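Local coordinates for protein FIG000988: Predicted permease (Vibrio cholerae, PDB 6MJP) that probably serves as a membrane permease of the LptBFG ABC transporter, which moves lipopolysaccharide from the inner membrane toward the outer membrane, at residues R9-S14 and I70-T75; A101-A106 and L279-V284; N171-Q176 and P185-S190; D209-E214 and I224-S229. One frame throughout, in Å; residues are numbered along the deposited sequence.

Overall arrangement
From the N terminus, interaction 1 comes first, packing helix 2-36 on helix 48-81 and closing a loop that is mostly helical. Interaction 2 opens after it and closes a far longer loop by pairing helix 95-134 with helix 260-286. Within that loop lie interactions 3 and 4, two successive hairpins that neither enclose nor cross each other. Interactions 1 and 2 touch, with centres 11 Å apart, and join four helices in what is probably the membrane part. Interactions 3 and 4, with centres 9 Å apart, share a sheet in which strands 186-190 and 210-214 are neighbours. About 63 Å separates the centres of interactions 2 and 3.

Interaction 1: residues R9-S14 and I70-T75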
loop_
_atom_site.group_PDB
_atom_site.type_symbol
_atom_site.label_atom_id
_atom_site.label_comp_id
_atom_site.label_asym_id
_atom_site.label_seq_id
_atom_site.Cartn_x
_atom_site.Cartn_y
_atom_site.Cartn_z
ATOM N N ARG D 9 24.672 15.668 -8.039
ATOM C CA ARG D 9 24.218 15.438 -9.410
ATOM C C ARG D 9 23.268 14.246 -9.499
ATOM O O ARG D 9 22.122 14.381 -9.940
ATOM C CB ARG D 9 25.423 15.227 -10.324
ATOM C CG ARG D 9 25.945 16.494 -10.968
ATOM C CD ARG D 9 26.995 16.205 -12.029
ATOM N NE ARG D 9 28.355 16.233 -11.503
ATOM C CZ ARG D 9 29.064 15.142 -11.242
ATOM N NH1 ARG D 9 28.533 13.945 -11.458
ATOM N NH2 ARG D 9 30.300 15.241 -10.774
ATOM N N GLU D 10 23.751 13.059 -9.112
ATOM C CA GLU D 10 22.905 11.867 -9.068
ATOM C C GLU D 10 21.592 12.120 -8.322
ATOM O O GLU D 10 20.504 11.853 -8.850
ATOM C CB GLU D 10 23.667 10.716 -8.411
ATOM C CG GLU D 10 24.775 10.138 -9.245
ATOM C CD GLU D 10 24.325 9.783 -10.645
ATOM O OE1 GLU D 10 23.188 9.285 -10.803
ATOM O OE2 GLU D 10 25.114 10.012 -11.588
ATOM N N THR D 11 21.686 12.627 -7.082
ATOM C CA THR D 11 20.509 12.818 -6.230
ATOM C C THR D 11 19.509 13.791 -6.851
ATOM O O THR D 11 18.296 13.535 -6.846
ATOM C CB THR D 11 20.920 13.328 -4.844
ATOM O OG1 THR D 11 21.944 12.504 -4.282
ATOM C CG2 THR D 11 19.727 13.335 -3.906
ATOM N N ILE D 12 19.990 14.936 -7.350
ATOM C CA ILE D 12 19.066 15.952 -7.856
ATOM C C ILE D 12 18.311 15.437 -9.075
ATOM O O ILE D 12 17.143 15.793 -9.294
ATOM C CB ILE D 12 19.800 17.271 -8.168
ATOM C CG1 ILE D 12 18.782 18.351 -8.489
ATOM C CG2 ILE D 12 20.666 17.138 -9.388
ATOM C CD1 ILE D 12 19.385 19.661 -8.887
ATOM N N LYS D 13 18.968 14.597 -9.888
ATOM C CA LYS D 13 18.308 13.921 -11.000
ATOM C C LYS D 13 17.125 13.086 -10.513
ATOM O O LYS D 13 15.976 13.318 -10.904
ATOM C CB LYS D 13 19.323 13.044 -11.733
ATOM N N SER D 14 17.404 12.092 -9.663
ATOM C CA SER D 14 16.356 11.300 -9.020
ATOM C C SER D 14 15.286 12.175 -8.362
ATOM O O SER D 14 14.084 11.923 -8.521
ATOM C CB SER D 14 16.986 10.372 -7.978
ATOM O OG SER D 14 17.939 9.485 -8.553
ATOM N N ILE D 70 12.544 11.361 -0.251
ATOM C CA ILE D 70 12.594 10.101 -0.986
ATOM C C ILE D 70 13.723 10.135 -1.999
ATOM O O ILE D 70 14.357 9.106 -2.271
ATOM C CB ILE D 70 11.245 9.812 -1.662
ATOM C CG1 ILE D 70 10.134 9.830 -0.625
ATOM C CG2 ILE D 70 11.252 8.452 -2.325
ATOM C CD1 ILE D 70 10.356 8.839 0.492
ATOM N N GLY D 71 13.997 11.311 -2.564
ATOM C CA GLY D 71 15.057 11.416 -3.548
ATOM C C GLY D 71 16.387 10.944 -3.003
ATOM O O GLY D 71 17.036 10.064 -3.576
ATOM N N ILE D 72 16.802 11.507 -1.870
ATOM C CA ILE D 72 18.095 11.128 -1.323
ATOM C C ILE D 72 18.037 9.714 -0.763
ATOM O O ILE D 72 19.035 8.981 -0.791
ATOM C CB ILE D 72 18.542 12.161 -0.277
ATOM C CG1 ILE D 72 19.892 11.800 0.293
ATOM C CG2 ILE D 72 17.621 12.179 0.881
ATOM C CD1 ILE D 72 20.396 12.859 1.189
ATOM N N LEU D 73 16.870 9.290 -0.289
ATOM C CA LEU D 73 16.725 7.930 0.214
ATOM C C LEU D 73 16.971 6.911 -0.895
ATOM O O LEU D 73 17.761 5.973 -0.733
ATOM C CB LEU D 73 15.332 7.756 0.830
ATOM C CG LEU D 73 14.983 6.359 1.348
ATOM C CD1 LEU D 73 15.747 6.113 2.615
ATOM C CD2 LEU D 73 13.489 6.157 1.568
ATOM N N LEU D 74 16.321 7.101 -2.046
ATOM C CA LEU D 74 16.479 6.173 -3.159
ATOM C C LEU D 74 17.859 6.281 -3.789
ATOM O O LEU D 74 18.469 5.256 -4.114
ATOM C CB LEU D 74 15.408 6.431 -4.210
ATOM C CG LEU D 74 13.986 6.085 -3.814
ATOM C CD1 LEU D 74 13.081 6.349 -4.994
ATOM C CD2 LEU D 74 13.924 4.636 -3.376
ATOM N N THR D 75 18.361 7.506 -3.992
ATOM C CA THR D 75 19.686 7.657 -4.595
ATOM C C THR D 75 20.746 6.968 -3.748
ATOM O O THR D 75 21.503 6.127 -4.241
ATOM C CB THR D 75 20.043 9.134 -4.783
ATOM O OG1 THR D 75 19.130 9.751 -5.695
ATOM C CG2 THR D 75 21.439 9.264 -5.345
#
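Thr-75 of helix 48-81 meets Ser-14 and Thr-11 of helix 2-36 and has the largest share of the contact. Its chi1 of -63° places OG1 beside its own backbone N and CG2 anti to that N, so the two branches do different work. OG1 gives a hydrogen bond to Gly-71 O one turn earlier, 3.0 Å away, from above that carbonyl's plane; the same oxygen also accepts Thr-75 N. Thr-75 OG1 also accepts a weak bond from Ser-14 OG at 3.1 Å. The methyl branch turns to Thr-11: Thr-75 CG2 lies 3.4 Å from Thr-11 OG1, and the two side chains cross at about a right angle. Thr-11 has the same rotamer (chi1 -51°). Its OG1 bonds to Leu-7 O in its own helix, while its CG2 reaches Ile-72, with 3.8 Å between Thr-11 CG2 and Ile-72 CA. Glu-10 contributes its CB, 4.1 Å from Thr-75 CG2, and its carboxylate OE1 makes a salt bridge with Arg-78. The axes of segments 9-14 and 70-75 cross at 124° and approach to 8.4 Å. Small residues permit this: Gly-71 has no side chain toward helix 2-36, and its CA is 5.6 Å from Ser-14 CA. Leu-105 and Ala-102 of helix 95-134 adjoin Thr-11 and Ile-72. The result is a small-residue helix crossing, typical of transmembrane bundles, beside Glu-10 and Arg-78, which belong to the pocket that holds the bound 6-cyclohexylhexyl glucoside.

Interaction 2: residues A101-A106 and L279-V284; sequences AALYLA and LTMLVV
Ala-102 O accepts the backbone N-H of Ala-106 at 2.8 Å within its own helix, and across the contact the methyl CG2 of Thr-280 rests on the same carbonyl, 3.6 Å from Ala-102 O. This second approach is a van der Waals contact, since a methyl and not a hydroxyl comes forward. Thr-280 is set that way by its first torsion (chi1 -69°), which puts OG1 beside the backbone N and CG2 anti to it. CG2 thereby reaches both the carbonyl and the side chain of Ala-102, 3.7 Å from its CB, while OG1 hydrogen-bonds Ile-276 O in its own helix and merely touches the methyl of Ala-106, with OG1 and Ala-106 CB 3.5 Å apart. One turn on, Val-284 brings its CG2 to Ala-102 CB at 3.6 Å, so this one alanine methyl is met by the two branched residues Thr-280 and Val-284. On the outer margin Leu-103 and Met-281 cross obliquely. Their CB atoms do not head straight at the other helix; instead Leu-103 CD2 comes to Met-281 CG at 4.0 Å, and chi2 of -68° bends the Met-281 chain and sets SD, too, 4.0 Å from Leu-103 CD2. The axes of segments 101-106 and 279-284 run near antiparallel, 150° between directions, at a separation of 9.7 Å. Asn-346 ND2 bonds Met-281 O. With no hydrogen bond bridging the two segments and the threonine hydroxyl satisfied within its helix, the contact between these segments is van der Waals in kind, as suits helices predicted to span a membrane.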
loop_
_atom_site.group_PDB
_atom_site.type_symbol
_atom_site.label_atom_id
_atom_site.label_comp_id
_atom_site.label_asym_id
_atom_site.label_seq_id
_atom_site.Cartn_x
_atom_site.Cartn_y
_atom_site.Cartn_z
ATOM N N ALA D 101 27.066 16.914 1.067
ATOM C CA ALA D 101 26.241 16.941 -0.136
ATOM C C ALA D 101 24.761 17.043 0.207
ATOM O O ALA D 101 24.021 17.813 -0.419
ATOM C CB ALA D 101 26.502 15.687 -0.964
ATOM N N ALA D 102 24.314 16.259 1.195
ATOM C CA ALA D 102 22.912 16.293 1.604
ATOM C C ALA D 102 22.521 17.662 2.155
ATOM O O ALA D 102 21.439 18.173 1.847
ATOM C CB ALA D 102 22.646 15.204 2.636
ATOM N N LEU D 103 23.390 18.277 2.967
ATOM C CA LEU D 103 23.091 19.606 3.476
ATOM C C LEU D 103 23.021 20.637 2.359
ATOM O O LEU D 103 22.217 21.572 2.443
ATOM C CB LEU D 103 24.117 20.030 4.530
ATOM C CG LEU D 103 23.995 19.413 5.936
ATOM C CD1 LEU D 103 25.109 19.923 6.852
ATOM C CD2 LEU D 103 22.616 19.630 6.580
ATOM N N TYR D 104 23.825 20.490 1.303
ATOM C CA TYR D 104 23.743 21.458 0.210
ATOM C C TYR D 104 22.432 21.315 -0.553
ATOM O O TYR D 104 21.780 22.316 -0.879
ATOM C CB TYR D 104 24.936 21.313 -0.736
ATOM C CG TYR D 104 25.025 22.426 -1.761
ATOM N N LEU D 105 22.031 20.076 -0.852
ATOM C CA LEU D 105 20.734 19.866 -1.479
ATOM C C LEU D 105 19.608 20.331 -0.570
ATOM O O LEU D 105 18.627 20.921 -1.038
ATOM C CB LEU D 105 20.554 18.396 -1.842
ATOM C CG LEU D 105 21.268 17.921 -3.107
ATOM C CD1 LEU D 105 21.448 16.425 -3.058
ATOM C CD2 LEU D 105 20.476 18.322 -4.342
ATOM N N ALA D 106 19.732 20.077 0.737
ATOM C CA ALA D 106 18.709 20.534 1.675
ATOM C C ALA D 106 18.591 22.054 1.661
ATOM O O ALA D 106 17.479 22.591 1.648
ATOM C CB ALA D 106 19.016 20.024 3.082
ATOM N N LEU D 279 14.723 16.658 8.299
ATOM C CA LEU D 279 14.385 15.388 7.662
ATOM C C LEU D 279 15.561 14.844 6.866
ATOM O O LEU D 279 15.808 13.629 6.858
ATOM C CB LEU D 279 13.161 15.569 6.763
ATOM C CG LEU D 279 11.801 15.575 7.465
ATOM C CD1 LEU D 279 10.666 15.807 6.481
ATOM C CD2 LEU D 279 11.581 14.281 8.243
ATOM N N THR D 280 16.294 15.737 6.188
ATOM C CA THR D 280 17.492 15.342 5.456
ATOM C C THR D 280 18.503 14.665 6.372
ATOM O O THR D 280 18.982 13.559 6.087
ATOM C CB THR D 280 18.125 16.569 4.794
ATOM O OG1 THR D 280 17.294 17.054 3.733
ATOM C CG2 THR D 280 19.473 16.229 4.224
ATOM N N MET D 281 18.850 15.331 7.478
ATOM C CA MET D 281 19.831 14.781 8.404
ATOM C C MET D 281 19.349 13.478 9.022
ATOM O O MET D 281 20.162 12.601 9.331
ATOM C CB MET D 281 20.151 15.808 9.483
ATOM C CG MET D 281 21.117 16.882 9.014
ATOM S SD MET D 281 22.769 16.215 8.710
ATOM C CE MET D 281 23.220 15.682 10.366
ATOM N N LEU D 282 18.037 13.321 9.187
ATOM C CA LEU D 282 17.518 12.074 9.736
ATOM C C LEU D 282 17.626 10.931 8.730
ATOM O O LEU D 282 17.994 9.808 9.097
ATOM C CB LEU D 282 16.070 12.264 10.188
ATOM C CG LEU D 282 15.319 11.000 10.604
ATOM C CD1 LEU D 282 15.997 10.297 11.759
ATOM C CD2 LEU D 282 13.912 11.374 10.980
ATOM N N VAL D 283 17.328 11.198 7.455
ATOM C CA VAL D 283 17.238 10.127 6.464
ATOM C C VAL D 283 18.597 9.718 5.900
ATOM O O VAL D 283 18.728 8.614 5.347
ATOM C CB VAL D 283 16.297 10.528 5.313
ATOM C CG1 VAL D 283 16.947 11.560 4.391
ATOM C CG2 VAL D 283 15.868 9.308 4.537
ATOM N N VAL D 284 19.618 10.567 6.017
ATOM C CA VAL D 284 20.937 10.198 5.503
ATOM C C VAL D 284 21.462 8.913 6.139
ATOM O O VAL D 284 21.833 7.991 5.396
ATOM C CB VAL D 284 21.911 11.381 5.638
ATOM C CG1 VAL D 284 23.308 10.912 5.401
ATOM C CG2 VAL D 284 21.563 12.453 4.637
#

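Interaction 3: residues N171-Q176 and P185-S190; sequences NVFVAQ and PSVMFS
Phe-173 and Phe-189 form a non-hydrogen-bonded pair on the more closely packed face of these two antiparallel strands. Their side chains cross at about a right angle, and Phe-189 CD1 comes to the edge of the Phe-173 ring, 3.6 Å from Phe-173 CB. One face of the Phe-189 ring lies over Val-172 O, which is offset toward the rim, and Asn-171, whose ND2 bonds Asp-162 OD2, turns its amide at 87° to that ring. Farther along the face, Phe-173 CE1 meets Val-187 CG1 at 3.6 Å, with Ala-175 alongside. LptG packs on this face: Phe-158 of that chain stacks on Phe-173, and Phe-177 of LptG meets the ring of Phe-189.

On the other face Val-174 and Met-188 are partly exposed. Val-174 CB and Met-188 CG are 3.8 Å apart, and Leu-207 of strand 203-208 touches both residues. Gln-176 and Ser-186, on the same face, are buried; Gln-176 NE2 bonds Ala-178 O, and Phe-42 of LptC packs on Gln-176.

The backbones of the two strands pair regularly. Val-174 N bonds to Met-188 O at 2.9 Å, 174° at the hydrogen, and Met-188 N returns the bond to Val-174 O. The whole is an antiparallel beta hairpin, consistent with the periplasmic beta-jellyroll domain known for the LptF/LptG family.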
loop_
_atom_site.group_PDB
_atom_site.type_symbol
_atom_site.label_atom_id
_atom_site.label_comp_id
_atom_site.label_asym_id
_atom_site.label_seq_id
_atom_site.Cartn_x
_atom_site.Cartn_y
_atom_site.Cartn_z
ATOM N N ASN D 171 -39.388 14.348 -3.220
ATOM C CA ASN D 171 -40.336 13.443 -2.571
ATOM C C ASN D 171 -39.957 13.251 -1.097
ATOM O O ASN D 171 -39.636 12.149 -0.644
ATOM C CB ASN D 171 -40.406 12.096 -3.320
ATOM C CG ASN D 171 -41.712 11.376 -3.145
ATOM O OD1 ASN D 171 -42.769 12.002 -3.071
ATOM N ND2 ASN D 171 -41.648 10.047 -3.073
ATOM N N VAL D 172 -39.978 14.368 -0.359
ATOM C CA VAL D 172 -39.503 14.420 1.022
ATOM C C VAL D 172 -40.557 13.882 1.981
ATOM O O VAL D 172 -41.765 14.037 1.773
ATOM C CB VAL D 172 -39.118 15.865 1.393
ATOM C CG1 VAL D 172 -38.478 15.915 2.765
ATOM C CG2 VAL D 172 -38.200 16.450 0.346
ATOM N N PHE D 173 -40.080 13.254 3.056
ATOM C CA PHE D 173 -40.900 12.802 4.174
ATOM C C PHE D 173 -40.220 13.230 5.466
ATOM O O PHE D 173 -39.080 12.834 5.723
ATOM C CB PHE D 173 -41.077 11.280 4.149
ATOM C CG PHE D 173 -41.560 10.699 5.456
ATOM C CD1 PHE D 173 -42.916 10.626 5.738
ATOM C CD2 PHE D 173 -40.664 10.226 6.404
ATOM C CE1 PHE D 173 -43.368 10.098 6.937
ATOM C CE2 PHE D 173 -41.111 9.701 7.607
ATOM C CZ PHE D 173 -42.462 9.633 7.872
ATOM N N VAL D 174 -40.918 14.010 6.289
ATOM C CA VAL D 174 -40.373 14.503 7.550
ATOM C C VAL D 174 -41.240 13.998 8.697
ATOM O O VAL D 174 -42.462 14.203 8.697
ATOM C CB VAL D 174 -40.286 16.039 7.569
ATOM C CG1 VAL D 174 -39.633 16.510 8.855
ATOM C CG2 VAL D 174 -39.507 16.532 6.379
ATOM N N ALA D 175 -40.607 13.351 9.675
ATOM C CA ALA D 175 -41.293 12.770 10.820
ATOM C C ALA D 175 -40.784 13.411 12.097
ATOM O O ALA D 175 -39.572 13.515 12.302
ATOM C CB ALA D 175 -41.087 11.255 10.885
ATOM N N GLN D 176 -41.702 13.832 12.961
ATOM C CA GLN D 176 -41.340 14.420 14.251
ATOM C C GLN D 176 -42.277 13.825 15.296
ATOM O O GLN D 176 -43.413 14.279 15.455
ATOM C CB GLN D 176 -41.425 15.940 14.217
ATOM C CG GLN D 176 -41.231 16.606 15.566
ATOM C CD GLN D 176 -41.463 18.104 15.517
ATOM O OE1 GLN D 176 -41.235 18.744 14.490
ATOM N NE2 GLN D 176 -41.926 18.668 16.628
ATOM N N PRO D 185 -46.404 16.928 18.037
ATOM C CA PRO D 185 -45.769 16.068 17.032
ATOM C C PRO D 185 -46.483 16.154 15.693
ATOM O O PRO D 185 -47.678 16.442 15.610
ATOM C CB PRO D 185 -45.887 14.662 17.634
ATOM C CG PRO D 185 -46.975 14.773 18.664
ATOM C CD PRO D 185 -46.854 16.160 19.209
ATOM N N SER D 186 -45.733 15.897 14.630
ATOM C CA SER D 186 -46.279 16.072 13.299
ATOM C C SER D 186 -45.551 15.149 12.340
ATOM O O SER D 186 -44.497 14.593 12.657
ATOM C CB SER D 186 -46.162 17.529 12.847
ATOM O OG SER D 186 -44.810 17.955 12.917
ATOM N N VAL D 187 -46.153 14.979 11.165
ATOM C CA VAL D 187 -45.581 14.238 10.048
ATOM C C VAL D 187 -46.030 14.965 8.789
ATOM O O VAL D 187 -47.236 15.139 8.572
ATOM C CB VAL D 187 -46.039 12.764 10.013
ATOM C CG1 VAL D 187 -45.746 12.149 8.656
ATOM C CG2 VAL D 187 -45.372 11.948 11.103
ATOM N N MET D 188 -45.076 15.414 7.973
ATOM C CA MET D 188 -45.397 16.116 6.738
ATOM C C MET D 188 -44.713 15.439 5.563
ATOM O O MET D 188 -43.621 14.886 5.704
ATOM C CB MET D 188 -44.994 17.593 6.798
ATOM C CG MET D 188 -43.524 17.865 6.986
ATOM S SD MET D 188 -43.340 19.506 7.691
ATOM C CE MET D 188 -43.433 19.116 9.441
ATOM N N PHE D 189 -45.374 15.495 4.406
ATOM C CA PHE D 189 -44.912 14.874 3.174
ATOM C C PHE D 189 -45.146 15.836 2.023
ATOM O O PHE D 189 -46.266 16.314 1.830
ATOM C CB PHE D 189 -45.647 13.562 2.903
ATOM C CG PHE D 189 -45.030 12.744 1.809
ATOM C CD1 PHE D 189 -44.006 11.861 2.095
ATOM C CD2 PHE D 189 -45.461 12.859 0.494
ATOM C CE1 PHE D 189 -43.425 11.107 1.101
ATOM C CE2 PHE D 189 -44.877 12.103 -0.506
ATOM C CZ PHE D 189 -43.858 11.224 -0.196
ATOM N N SER D 190 -44.098 16.103 1.248
ATOM C CA SER D 190 -44.219 17.038 0.136
ATOM C C SER D 190 -43.688 16.424 -1.155
ATOM O O SER D 190 -43.418 15.219 -1.217
ATOM C CB SER D 190 -43.485 18.337 0.458
ATOM O OG SER D 190 -42.089 18.131 0.496
#

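Interaction 4: residues D209-E214 and I224-S229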
loop_
_atom_site.group_PDB
_atom_site.type_symbol
_atom_site.label_atom_id
_atom_site.label_comp_id
_atom_site.label_asym_id
_atom_site.label_seq_id
_atom_site.Cartn_x
_atom_site.Cartn_y
_atom_site.Cartn_z
ATOM N N ASP D 209 -45.142 22.131 -2.217
ATOM C CA ASP D 209 -46.246 21.288 -2.667
ATOM C C ASP D 209 -46.419 20.036 -1.808
ATOM O O ASP D 209 -46.120 18.928 -2.263
ATOM C CB ASP D 209 -46.039 20.879 -4.138
ATOM C CG ASP D 209 -47.330 20.394 -4.816
ATOM O OD1 ASP D 209 -48.391 20.311 -4.150
ATOM O OD2 ASP D 209 -47.289 20.111 -6.036
ATOM N N GLY D 210 -46.905 20.192 -0.582
ATOM C CA GLY D 210 -47.173 19.042 0.253
ATOM C C GLY D 210 -48.286 19.303 1.246
ATOM O O GLY D 210 -49.015 20.293 1.150
ATOM N N THR D 211 -48.418 18.384 2.204
ATOM C CA THR D 211 -49.374 18.509 3.299
ATOM C C THR D 211 -48.686 18.093 4.594
ATOM O O THR D 211 -47.886 17.152 4.604
ATOM C CB THR D 211 -50.636 17.659 3.048
ATOM O OG1 THR D 211 -50.258 16.321 2.708
ATOM C CG2 THR D 211 -51.423 18.222 1.894
ATOM N N ARG D 212 -48.960 18.820 5.675
ATOM C CA ARG D 212 -48.434 18.502 6.996
ATOM C C ARG D 212 -49.563 18.003 7.886
ATOM O O ARG D 212 -50.659 18.566 7.869
ATOM C CB ARG D 212 -47.773 19.722 7.637
ATOM C CG ARG D 212 -47.590 19.588 9.127
ATOM C CD ARG D 212 -46.639 20.622 9.667
ATOM N NE ARG D 212 -46.382 20.403 11.084
ATOM C CZ ARG D 212 -45.454 21.042 11.784
ATOM N NH1 ARG D 212 -44.683 21.945 11.196
ATOM N NH2 ARG D 212 -45.298 20.777 13.072
ATOM N N TYR D 213 -49.298 16.948 8.659
ATOM C CA TYR D 213 -50.302 16.310 9.511
ATOM C C TYR D 213 -49.831 16.380 10.960
ATOM O O TYR D 213 -48.909 15.658 11.348
ATOM C CB TYR D 213 -50.546 14.859 9.081
ATOM C CG TYR D 213 -50.858 14.699 7.602
ATOM C CD1 TYR D 213 -49.842 14.642 6.658
ATOM C CD2 TYR D 213 -52.169 14.605 7.150
ATOM C CE1 TYR D 213 -50.121 14.504 5.307
ATOM C CE2 TYR D 213 -52.457 14.468 5.802
ATOM C CZ TYR D 213 -51.433 14.416 4.885
ATOM O OH TYR D 213 -51.717 14.279 3.546
ATOM N N GLU D 214 -50.461 17.247 11.762
ATOM C CA GLU D 214 -50.107 17.429 13.170
ATOM C C GLU D 214 -51.049 16.601 14.039
ATOM O O GLU D 214 -52.249 16.886 14.111
ATOM C CB GLU D 214 -50.175 18.903 13.567
ATOM C CG GLU D 214 -49.596 19.189 14.947
ATOM C CD GLU D 214 -49.572 20.665 15.295
ATOM O OE1 GLU D 214 -50.578 21.353 15.037
ATOM O OE2 GLU D 214 -48.540 21.139 15.821
ATOM N N ILE D 224 -54.285 19.722 9.577
ATOM C CA ILE D 224 -53.714 19.472 8.263
ATOM C C ILE D 224 -53.383 20.817 7.642
ATOM O O ILE D 224 -54.248 21.694 7.545
ATOM C CB ILE D 224 -54.679 18.676 7.374
ATOM C CG1 ILE D 224 -55.369 17.576 8.181
ATOM C CG2 ILE D 224 -53.935 18.072 6.200
ATOM C CD1 ILE D 224 -54.412 16.588 8.798
ATOM N N THR D 225 -52.139 20.982 7.217
ATOM C CA THR D 225 -51.689 22.208 6.567
ATOM C C THR D 225 -51.299 21.861 5.136
ATOM O O THR D 225 -50.285 21.192 4.918
ATOM C CB THR D 225 -50.508 22.825 7.321
ATOM O OG1 THR D 225 -50.710 22.699 8.737
ATOM C CG2 THR D 225 -50.354 24.298 6.962
ATOM N N ASN D 226 -52.104 22.293 4.165
ATOM C CA ASN D 226 -51.756 22.157 2.755
ATOM C C ASN D 226 -50.940 23.380 2.365
ATOM O O ASN D 226 -51.446 24.507 2.391
ATOM C CB ASN D 226 -52.998 22.019 1.879
ATOM C CG ASN D 226 -53.728 20.717 2.109
ATOM O OD1 ASN D 226 -53.528 20.060 3.125
ATOM N ND2 ASN D 226 -54.584 20.339 1.167
ATOM N N PHE D 227 -49.680 23.160 2.008
ATOM C CA PHE D 227 -48.732 24.239 1.785
ATOM C C PHE D 227 -48.177 24.162 0.371
ATOM O O PHE D 227 -47.912 23.071 -0.145
ATOM C CB PHE D 227 -47.577 24.191 2.810
ATOM C CG PHE D 227 -46.884 22.852 2.904
ATOM C CD1 PHE D 227 -45.831 22.535 2.058
ATOM C CD2 PHE D 227 -47.276 21.921 3.852
ATOM C CE1 PHE D 227 -45.196 21.307 2.147
ATOM C CE2 PHE D 227 -46.641 20.695 3.946
ATOM C CZ PHE D 227 -45.601 20.389 3.094
ATOM N N ASP D 228 -48.028 25.326 -0.261
ATOM C CA ASP D 228 -47.195 25.401 -1.455
ATOM C C ASP D 228 -45.734 25.576 -1.067
ATOM O O ASP D 228 -44.844 25.028 -1.724
ATOM C CB ASP D 228 -47.654 26.545 -2.363
ATOM C CG ASP D 228 -49.087 26.369 -2.862
ATOM O OD1 ASP D 228 -49.581 25.220 -2.914
ATOM O OD2 ASP D 228 -49.718 27.390 -3.216
ATOM N N SER D 229 -45.478 26.317 0.012
ATOM C CA SER D 229 -44.136 26.518 0.546
ATOM C C SER D 229 -44.202 26.526 2.067
ATOM O O SER D 229 -45.076 27.179 2.648
ATOM C CB SER D 229 -43.525 27.827 0.036
ATOM O OG SER D 229 -42.255 28.054 0.619
#
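Gly-210 and Phe-227 pair in the antiparallel beta hairpin of strands 210-214 and 223-227, the latter an outer strand of this chain's sheet. One face of the Phe-227 ring meets Gly-210: Gly-210 CA is 3.9 Å from the ring centroid and 29° off the normal, a CH-pi contact, and Gly-210 C is offset toward the rim. Phe-227 chi1 of 52° puts CG between its own backbone N and carbonyl carbon; the ring lies across Gly-210, with Arg-212 N near its plane at the edge. On the sheet face that bears Phe-227 lie Arg-212, whose chain is extended and whose guanidinium makes a cation-pi contact with Phe-42 of LptC, and Thr-225, with CB 4.1 Å from Arg-212 CB.

On the other face of the sheet Thr-211 and Asn-226 lie side by side, pointing the same way, and Thr-211 CG2 faces the Asn-226 amide. Next to them Tyr-213 and Ile-224 cross obliquely, with Tyr-213 CD2 and Ile-224 CD1 3.4 Å apart.

Paired backbone bonds fix this register: Arg-212 N to Thr-225 O at 2.8 Å and Thr-225 N to Arg-212 O at 2.9 Å. Strand 223-227 also pairs antiparallel with a strand of LptC, so the sheet continues into that chain. Tyr-213 OH shares a hydrogen bond with Thr-211 OG1 at 2.6 Å and also bonds Leu-183 N of LptG.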